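Local coordinates for protein lipolytic enzyme (Clostridium thermocellum, PDB 2VPT) that is the catalytic domain of a cellulosomal family 3 carbohydrate esterase, an SGNH-type hydrolase that removes acetyl groups from xylan, at residues I6-V11 with P84-L89. Numbering follows the deposited sequence. Where two conformers were deposited one is given.
Sequences IKIMPV and PDVVFL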
loop_
_atom_site.group_PDB
_atom_site.type_symbol
_atom_site.label_atom_id
_atom_site.label_comp_id
_atom_site.label_asym_id
_atom_site.label_seq_id
_atom_site.Cartn_x
_atom_site.Cartn_y
_atom_site.Cartn_z
ATOM N N ILE A 6 21.002 0.842 11.908
ATOM C CA ILE A 6 19.887 1.240 12.773
ATOM C C ILE A 6 18.577 0.707 12.181
ATOM O O ILE A 6 18.241 1.044 11.048
ATOM C CB ILE A 6 19.774 2.787 12.869
ATOM C CG1 ILE A 6 21.131 3.433 13.186
ATOM C CG2 ILE A 6 18.727 3.193 13.919
ATOM C CD1 ILE A 6 21.082 4.927 13.242
ATOM N N LYS A 7 17.861 -0.117 12.938
ATOM C CA LYS A 7 16.535 -0.603 12.534
ATOM C C LYS A 7 15.488 0.397 13.003
ATOM O O LYS A 7 15.379 0.686 14.202
ATOM C CB LYS A 7 16.233 -1.972 13.133
ATOM C CG LYS A 7 17.072 -3.102 12.538
ATOM C CD LYS A 7 16.722 -4.449 13.145
ATOM C CE LYS A 7 17.413 -5.589 12.409
ATOM N NZ LYS A 7 16.986 -6.937 12.897
ATOM N N ILE A 8 14.738 0.939 12.053
ATOM C CA ILE A 8 13.722 1.938 12.310
ATOM C C ILE A 8 12.380 1.394 11.848
ATOM O O ILE A 8 12.256 0.962 10.708
ATOM C CB ILE A 8 13.994 3.257 11.562
ATOM C CG1 ILE A 8 15.371 3.832 11.938
ATOM C CG2 ILE A 8 12.867 4.244 11.873
ATOM C CD1 ILE A 8 15.777 5.098 11.180
HETATM N N MSE A 9 11.385 1.394 12.733
HETATM C CA MSE A 9 10.046 0.945 12.384
HETATM C C MSE A 9 9.115 2.140 12.233
HETATM O O MSE A 9 8.738 2.768 13.230
HETATM C CB MSE A 9 9.491 0.014 13.446
HETATM C CG MSE A 9 8.157 -0.599 13.026
HETATM SE SE MSE A 9 7.382 -1.713 14.377
HETATM C CE MSE A 9 8.042 -2.642 14.081
ATOM N N PRO A 10 8.725 2.460 10.991
ATOM C CA PRO A 10 7.699 3.492 10.798
ATOM C C PRO A 10 6.316 2.936 11.113
ATOM O O PRO A 10 5.875 2.003 10.458
ATOM C CB PRO A 10 7.823 3.847 9.303
ATOM C CG PRO A 10 9.080 3.191 8.844
ATOM C CD PRO A 10 9.236 1.975 9.693
ATOM N N VAL A 11 5.658 3.500 12.118
ATOM C CA VAL A 11 4.351 3.032 12.581
ATOM C C VAL A 11 3.351 4.165 12.366
ATOM O O VAL A 11 3.564 5.284 12.821
ATOM C CB VAL A 11 4.368 2.659 14.073
ATOM C CG1 VAL A 11 2.977 2.255 14.532
ATOM C CG2 VAL A 11 5.347 1.564 14.322
ATOM N N PRO A 84 12.937 -3.232 16.553
ATOM C CA PRO A 84 13.566 -2.020 16.065
ATOM C C PRO A 84 14.373 -1.295 17.139
ATOM O O PRO A 84 14.056 -1.388 18.321
ATOM C CB PRO A 84 12.371 -1.154 15.675
ATOM C CG PRO A 84 11.283 -1.622 16.565
ATOM C CD PRO A 84 11.481 -3.078 16.695
ATOM N N ASP A 85 15.379 -0.556 16.705
ATOM C CA ASP A 85 16.123 0.349 17.587
ATOM C C ASP A 85 15.357 1.652 17.817
ATOM O O ASP A 85 15.443 2.266 18.880
ATOM C CB ASP A 85 17.493 0.646 16.980
ATOM C CG ASP A 85 18.303 -0.603 16.758
ATOM O OD1 ASP A 85 18.525 -1.327 17.748
ATOM O OD2 ASP A 85 18.697 -0.872 15.608
ATOM N N VAL A 86 14.582 2.059 16.813
ATOM C CA VAL A 86 13.897 3.336 16.783
ATOM C C VAL A 86 12.509 3.096 16.195
ATOM O O VAL A 86 12.349 2.293 15.262
ATOM C CB VAL A 86 14.650 4.342 15.873
ATOM C CG1 VAL A 86 13.933 5.676 15.778
ATOM C CG2 VAL A 86 16.086 4.568 16.369
ATOM N N VAL A 87 11.514 3.787 16.745
ATOM C CA VAL A 87 10.164 3.798 16.214
ATOM C C VAL A 87 9.818 5.225 15.820
ATOM O O VAL A 87 10.039 6.152 16.599
ATOM C CB VAL A 87 9.143 3.262 17.251
ATOM C CG1 VAL A 87 7.703 3.478 16.780
ATOM C CG2 VAL A 87 9.427 1.811 17.531
ATOM N N PHE A 88 9.274 5.390 14.614
ATOM C CA PHE A 88 8.743 6.646 14.133
ATOM C C PHE A 88 7.228 6.515 14.193
ATOM O O PHE A 88 6.627 5.874 13.325
ATOM C CB PHE A 88 9.141 6.918 12.675
ATOM C CG PHE A 88 10.585 7.284 12.435
ATOM C CD1 PHE A 88 11.456 7.660 13.441
ATOM C CD2 PHE A 88 11.050 7.288 11.126
ATOM C CE1 PHE A 88 12.774 8.027 13.134
ATOM C CE2 PHE A 88 12.363 7.650 10.825
ATOM C CZ PHE A 88 13.206 8.024 11.831
ATOM N N LEU A 89 6.603 7.110 15.205
ATOM C CA LEU A 89 5.163 6.958 15.420
ATOM C C LEU A 89 4.418 8.200 14.931
ATOM O O LEU A 89 4.718 9.320 15.328
ATOM C CB LEU A 89 4.898 6.713 16.913
ATOM C CG LEU A 89 3.437 6.504 17.306
ATOM C CD1 LEU A 89 2.885 5.234 16.678
ATOM C CD2 LEU A 89 3.282 6.463 18.810
#
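Strand 6-11 and segment 84-89 pair in parallel, I8 with V86 through V11 with L89, and the backbone ladder carries most of the polar contact. V86 O receives M9 N at 2.9 Å, M9 O receives F88 N, and F88 O receives V11 N at 2.8 Å. K7 O is gripped twice where the second strand begins, by D85 N at 2.8 Å and by V86 N at 3.1 Å.

At this end the ladder is extended by a side chain. With CG beside its own backbone N (chi1 -58°), D85 reaches back across the gap, and its OD2 accepts K7 N at 2.9 Å, nearly straight, on the anti side of the carboxylate. D85 thus takes the place a main-chain carbonyl would fill, while the K7 amine leads away from it.

Apolar packing differs on the two faces. On the face of I8, P10, V86 and F88, the I8 methyl CG2 sits over the centre of the F88 ring, 3.5 Å from the centroid, in a CH-pi contact; the I8 CG1 branch lies beside V86 CB. W191 of helix 181-203 also stacks on F88. On the face of M9, V11, V87 and L89, M9 CB meets P84 CB at 3.8 Å, and V11 touches V87 with CG2 and L89 CD1 with CG1, the latter at 3.7 Å. Helix 68-82 covers M9 and V11 on this side.

Helices on both faces of neighbouring parallel strands, with helix 68-82 leading into segment 84-89, are characteristic of the three-layer alpha/beta/alpha sandwich of SGNH hydrolases, whose central sheet this pairing helps to build.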